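PDB 6A4V: 49 protein from Murid herpesvirus 4, which interacts with poly(ADP-ribose) polymerase 1 and probably facilitates virus replication in this way. Local coordinates for residues V53-E58 with V62-C67; T110-R115 with L143-P148. All coordinates share one frame; numbering follows the deposited sequence.

Contact 1: residues V53-E58 with V62-C67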
loop_
_atom_site.group_PDB
_atom_site.type_symbol
_atom_site.label_atom_id
_atom_site.label_comp_id
_atom_site.label_asym_id
_atom_site.label_seq_id
_atom_site.Cartn_x
_atom_site.Cartn_y
_atom_site.Cartn_z
ATOM N N VAL B 53 10.159 -23.039 -9.793
ATOM C CA VAL B 53 8.799 -23.573 -9.846
ATOM C C VAL B 53 8.196 -23.144 -11.187
ATOM O O VAL B 53 7.856 -23.986 -12.007
ATOM C CB VAL B 53 7.940 -23.114 -8.646
ATOM C CG1 VAL B 53 6.449 -23.371 -8.833
ATOM C CG2 VAL B 53 8.423 -23.746 -7.346
ATOM N N ILE B 54 8.124 -21.822 -11.395
ATOM C CA ILE B 54 7.615 -21.197 -12.614
ATOM C C ILE B 54 8.258 -21.843 -13.853
ATOM O O ILE B 54 7.574 -22.163 -14.815
ATOM C CB ILE B 54 7.879 -19.673 -12.593
ATOM C CG1 ILE B 54 6.992 -18.931 -11.586
ATOM C CG2 ILE B 54 7.729 -19.084 -13.989
ATOM C CD1 ILE B 54 7.548 -17.585 -11.141
ATOM N N ASP B 55 9.582 -21.992 -13.817
ATOM C CA ASP B 55 10.392 -22.377 -14.956
ATOM C C ASP B 55 9.955 -23.777 -15.417
ATOM O O ASP B 55 9.818 -24.040 -16.628
ATOM C CB ASP B 55 11.879 -22.290 -14.588
ATOM C CG ASP B 55 12.665 -21.128 -15.194
ATOM O OD1 ASP B 55 12.066 -20.316 -15.943
ATOM O OD2 ASP B 55 13.899 -21.071 -14.941
ATOM N N THR B 56 9.692 -24.672 -14.455
ATOM C CA THR B 56 9.283 -26.035 -14.798
ATOM C C THR B 56 7.779 -26.018 -15.166
ATOM O O THR B 56 7.395 -26.601 -16.163
ATOM C CB THR B 56 9.788 -27.054 -13.753
ATOM O OG1 THR B 56 8.991 -26.994 -12.563
ATOM C CG2 THR B 56 11.265 -26.889 -13.415
ATOM N N ARG B 57 6.931 -25.295 -14.433
ATOM C CA ARG B 57 5.486 -25.171 -14.788
ATOM C C ARG B 57 5.236 -24.549 -16.181
ATOM O O ARG B 57 4.287 -24.954 -16.860
ATOM C CB ARG B 57 4.718 -24.321 -13.767
ATOM C CG ARG B 57 4.046 -25.130 -12.670
ATOM C CD ARG B 57 3.105 -24.321 -11.790
ATOM N NE ARG B 57 2.997 -24.928 -10.465
ATOM C CZ ARG B 57 2.496 -24.331 -9.389
ATOM N NH1 ARG B 57 1.802 -23.209 -9.512
ATOM N NH2 ARG B 57 2.685 -24.861 -8.193
ATOM N N GLU B 58 5.993 -23.520 -16.591
ATOM C CA GLU B 58 5.538 -22.694 -17.722
ATOM C C GLU B 58 6.017 -23.297 -19.044
ATOM O O GLU B 58 7.145 -23.767 -19.181
ATOM C CB GLU B 58 5.968 -21.230 -17.606
ATOM C CG GLU B 58 4.956 -20.343 -16.889
ATOM C CD GLU B 58 3.548 -20.358 -17.458
ATOM O OE1 GLU B 58 3.399 -20.362 -18.704
ATOM O OE2 GLU B 58 2.604 -20.388 -16.652
ATOM N N VAL B 62 8.910 -17.243 -22.747
ATOM C CA VAL B 62 8.360 -15.874 -22.637
ATOM C C VAL B 62 7.408 -15.813 -21.434
ATOM O O VAL B 62 7.611 -14.999 -20.499
ATOM C CB VAL B 62 7.687 -15.362 -23.926
ATOM C CG1 VAL B 62 7.178 -13.938 -23.738
ATOM C CG2 VAL B 62 8.637 -15.355 -25.107
ATOM N N SER B 63 6.406 -16.702 -21.445
ATOM C CA SER B 63 5.473 -16.909 -20.369
ATOM C C SER B 63 6.163 -16.949 -19.006
ATOM O O SER B 63 5.724 -16.325 -18.083
ATOM C CB SER B 63 4.733 -18.155 -20.573
ATOM O OG SER B 63 3.944 -18.079 -21.745
ATOM N N ALA B 64 7.241 -17.707 -18.899
ATOM C CA ALA B 64 7.917 -17.835 -17.633
ATOM C C ALA B 64 8.509 -16.475 -17.229
ATOM O O ALA B 64 8.293 -15.972 -16.128
ATOM C CB ALA B 64 8.956 -18.922 -17.756
ATOM N N CYS B 65 9.133 -15.799 -18.183
ATOM C CA CYS B 65 9.815 -14.522 -17.896
ATOM C C CYS B 65 8.786 -13.534 -17.334
ATOM O O CYS B 65 9.023 -12.831 -16.332
ATOM C CB CYS B 65 10.554 -14.045 -19.135
ATOM S SG CYS B 65 11.714 -12.702 -18.758
ATOM N N LEU B 66 7.576 -13.565 -17.899
ATOM C CA LEU B 66 6.600 -12.622 -17.552
ATOM C C LEU B 66 6.072 -12.870 -16.140
ATOM O O LEU B 66 5.977 -11.910 -15.378
ATOM C CB LEU B 66 5.472 -12.668 -18.563
ATOM C CG LEU B 66 5.834 -11.948 -19.841
ATOM C CD1 LEU B 66 4.722 -12.170 -20.847
ATOM C CD2 LEU B 66 6.038 -10.465 -19.551
ATOM N N CYS B 67 5.761 -14.131 -15.808
ATOM C CA CYS B 67 5.397 -14.463 -14.424
ATOM C C CYS B 67 6.510 -13.898 -13.521
ATOM O O CYS B 67 6.250 -13.228 -12.589
ATOM C CB CYS B 67 5.210 -15.973 -14.265
ATOM S SG CYS B 67 3.916 -16.677 -15.338
#
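Glu58 reaches over to Ser63, Ala64 and Cys67, and its side chain meets them along its length, from CB to the carboxylate. Its CB rests on the methyl of Ala64, with 3.8 Å between Glu58 CB and Ala64 CB. The next carbon, Glu58 CG, lies 4.0 Å from Ala64 N, beside the backbone, and 4.1 Å from Cys67 SG. The chain then bends at chi2 (-55°), which lays the carboxylate along the second helix. One oxygen, Glu58 OE1, comes to 3.2 Å from Ser63 CB. The other, OE2, faces the sulfur of Cys67. No hydrogen bond joins the two segments.

The motif is a helical hairpin. Helix 44-57 ends, Glu58 leaves helical geometry, and helix 61-85 sets off in nearly the reverse direction. The axes of the short segments 53-57 and 62-67 run at 154° to each other and approach to 9.0 Å. Helices 295-312 and 238-262 also pack on the 62-67 segment.

One turn back from Glu58, Ile54 adds the apolar part. Its CG2 stands anti to the backbone N and enters between Ala64 and Cys67. Ile54 CG2 is 4.0 Å from Cys67 CB and 3.8 Å from the carbonyl oxygen of Ala64. Asp55 comes in at the margin, where its OD1 lies 3.9 Å from Ala64 CB. The same OD1 forms a long, weak ion pair with Lys68, one turn further along helix 61-85.

Contact 2: residues T110-R115 with L143-P148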
loop_
_atom_site.group_PDB
_atom_site.type_symbol
_atom_site.label_atom_id
_atom_site.label_comp_id
_atom_site.label_asym_id
_atom_site.label_seq_id
_atom_site.Cartn_x
_atom_site.Cartn_y
_atom_site.Cartn_z
ATOM N N THR B 110 4.513 -4.111 43.305
ATOM C CA THR B 110 5.652 -3.631 44.069
ATOM C C THR B 110 6.134 -2.292 43.508
ATOM O O THR B 110 5.876 -1.962 42.372
ATOM C CB THR B 110 6.758 -4.684 44.064
ATOM O OG1 THR B 110 6.927 -5.111 42.715
ATOM C CG2 THR B 110 6.426 -5.892 44.912
ATOM N N SER B 111 6.814 -1.526 44.356
ATOM C CA SER B 111 7.499 -0.299 43.973
ATOM C C SER B 111 8.832 -0.576 43.235
ATOM O O SER B 111 9.369 0.309 42.554
ATOM C CB SER B 111 7.723 0.578 45.182
ATOM O OG SER B 111 8.867 1.410 45.011
ATOM N N LYS B 112 9.427 -1.765 43.380
ATOM C CA LYS B 112 10.628 -2.020 42.582
ATOM C C LYS B 112 10.161 -2.112 41.125
ATOM O O LYS B 112 10.584 -1.304 40.294
ATOM C CB LYS B 112 11.422 -3.252 43.032
ATOM C CG LYS B 112 12.896 -3.226 42.627
ATOM C CD LYS B 112 13.577 -4.602 42.538
ATOM C CE LYS B 112 15.038 -4.512 42.132
ATOM N NZ LYS B 112 15.478 -5.667 41.307
ATOM N N PHE B 113 9.238 -3.045 40.856
ATOM C CA PHE B 113 8.541 -3.169 39.548
ATOM C C PHE B 113 8.205 -1.794 38.974
ATOM O O PHE B 113 8.428 -1.519 37.792
ATOM C CB PHE B 113 7.254 -3.967 39.706
ATOM C CG PHE B 113 6.792 -4.713 38.487
ATOM C CD1 PHE B 113 5.947 -4.114 37.574
ATOM C CD2 PHE B 113 7.116 -6.049 38.320
ATOM C CE1 PHE B 113 5.512 -4.812 36.460
ATOM C CE2 PHE B 113 6.657 -6.759 37.218
ATOM C CZ PHE B 113 5.871 -6.132 36.283
ATOM N N GLN B 114 7.728 -0.891 39.824
ATOM C CA GLN B 114 7.394 0.424 39.323
ATOM C C GLN B 114 8.678 1.106 38.844
ATOM O O GLN B 114 8.702 1.648 37.758
ATOM C CB GLN B 114 6.606 1.257 40.342
ATOM C CG GLN B 114 6.167 2.641 39.824
ATOM C CD GLN B 114 5.393 2.617 38.519
ATOM O OE1 GLN B 114 4.527 1.764 38.289
ATOM N NE2 GLN B 114 5.712 3.555 37.637
ATOM N N ARG B 115 9.756 1.049 39.636
ATOM C CA ARG B 115 10.984 1.902 39.385
ATOM C C ARG B 115 11.673 1.560 38.045
ATOM O O ARG B 115 12.328 2.407 37.431
ATOM C CB ARG B 115 11.950 1.772 40.568
ATOM C CG ARG B 115 12.156 3.071 41.340
ATOM C CD ARG B 115 13.100 2.905 42.527
ATOM N NE ARG B 115 12.444 2.350 43.712
ATOM C CZ ARG B 115 12.568 1.094 44.163
ATOM N NH1 ARG B 115 13.247 0.186 43.485
ATOM N NH2 ARG B 115 11.992 0.746 45.302
ATOM N N LEU B 143 10.692 -9.543 35.201
ATOM C CA LEU B 143 10.439 -10.980 35.297
ATOM C C LEU B 143 10.927 -11.534 36.648
ATOM O O LEU B 143 10.248 -12.388 37.260
ATOM C CB LEU B 143 11.113 -11.676 34.112
ATOM C CG LEU B 143 10.346 -11.565 32.799
ATOM C CD1 LEU B 143 11.162 -12.124 31.636
ATOM C CD2 LEU B 143 9.005 -12.279 32.898
ATOM N N GLY B 144 12.059 -11.015 37.133
ATOM C CA GLY B 144 12.714 -11.550 38.316
ATOM C C GLY B 144 11.892 -11.306 39.571
ATOM O O GLY B 144 11.872 -12.154 40.488
ATOM N N CYS B 145 11.216 -10.149 39.603
ATOM C CA CYS B 145 10.192 -9.856 40.579
ATOM C C CYS B 145 9.143 -10.996 40.625
ATOM O O CYS B 145 8.806 -11.498 41.691
ATOM C CB CYS B 145 9.548 -8.513 40.271
ATOM S SG CYS B 145 10.733 -7.148 40.210
ATOM N N GLN B 146 8.621 -11.428 39.471
ATOM C CA GLN B 146 7.576 -12.481 39.458
ATOM C C GLN B 146 8.161 -13.785 40.012
ATOM O O GLN B 146 7.591 -14.371 40.913
ATOM C CB GLN B 146 6.997 -12.714 38.061
ATOM C CG GLN B 146 5.507 -12.412 37.957
ATOM C CD GLN B 146 4.883 -13.044 36.733
ATOM O OE1 GLN B 146 5.512 -13.171 35.682
ATOM N NE2 GLN B 146 3.632 -13.456 36.864
ATOM N N SER B 147 9.292 -14.232 39.455
ATOM C CA SER B 147 9.982 -15.411 39.975
ATOM C C SER B 147 11.498 -15.232 39.894
ATOM O O SER B 147 12.057 -15.119 38.814
ATOM C CB SER B 147 9.512 -16.656 39.288
ATOM O OG SER B 147 9.646 -16.546 37.887
ATOM N N PRO B 148 12.207 -15.185 41.047
ATOM C CA PRO B 148 13.663 -15.026 41.087
ATOM C C PRO B 148 14.550 -16.098 40.447
ATOM O O PRO B 148 15.678 -15.787 40.101
ATOM C CB PRO B 148 13.957 -15.049 42.595
ATOM C CG PRO B 148 12.712 -14.494 43.204
ATOM C CD PRO B 148 11.627 -15.168 42.400
#
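Cys145 and Phe113 make the main touch of this contact. Phe113 CD2 lies 4.0 Å from Cys145 CB. The cysteine carbon meets the edge of the phenyl ring, in the ring plane, so this is not a stack over the face. The CA atoms of the same two residues are also the nearest across the segments, 7.0 Å apart.

Cys145 has the most surface buried here. Its first side-chain bond points toward the 110-115 segment. SG stands anti to the carbonyl carbon (chi1 -57°) and extends toward the chain of Lys112. Lys112 CD is 4.5 Å from Cys145 SG, a loose contact at the margin made by a methylene group and not by the amine. Lys112 also touches Asn141, one turn earlier on helix 131-146.

Phe113 is buried. Its CG is anti to the backbone N, and the end of the side chain comes nearer to the 143-148 segment than its first bond would suggest. The ring also touches Leu142 and, on helix 213-235, Leu213.

The arrangement joins the first turn of helix 111-126 to the last turn of helix 131-146. Thr110 is at the N-cap position of the first helix, and Ser147 is where the second leaves helical geometry. These helices are neighbours in a mainly helical chain, and the contact lies near the end of their pairing.

No hydrogen bond crosses between the segments. The contact therefore rests on van der Waals packing of an aromatic edge, a cysteine and one lysine methylene at the margin, so it depends on shape and close approach, not bond direction.

Both contacts join the end of one helix to the start of another, and both pair consecutive helices, but the helices differ. Contact 1 pairs helix 44-57 with helix 61-85 beside the turn between them, where its segments are 4 residues apart at the closest ends. Contact 2 pairs helix 111-126 with helix 131-146 at the far end from their connection, and its segments are 28 residues apart. The two lie on opposite sides of the chain's centre, with centres 58 Å apart and no touch between them. Each is only partly buried. Contact 1 buries more surface, 255 Å² against 152 Å², and mixes carboxylates with apolar groups. Contact 2 is smaller and uses one buried ring.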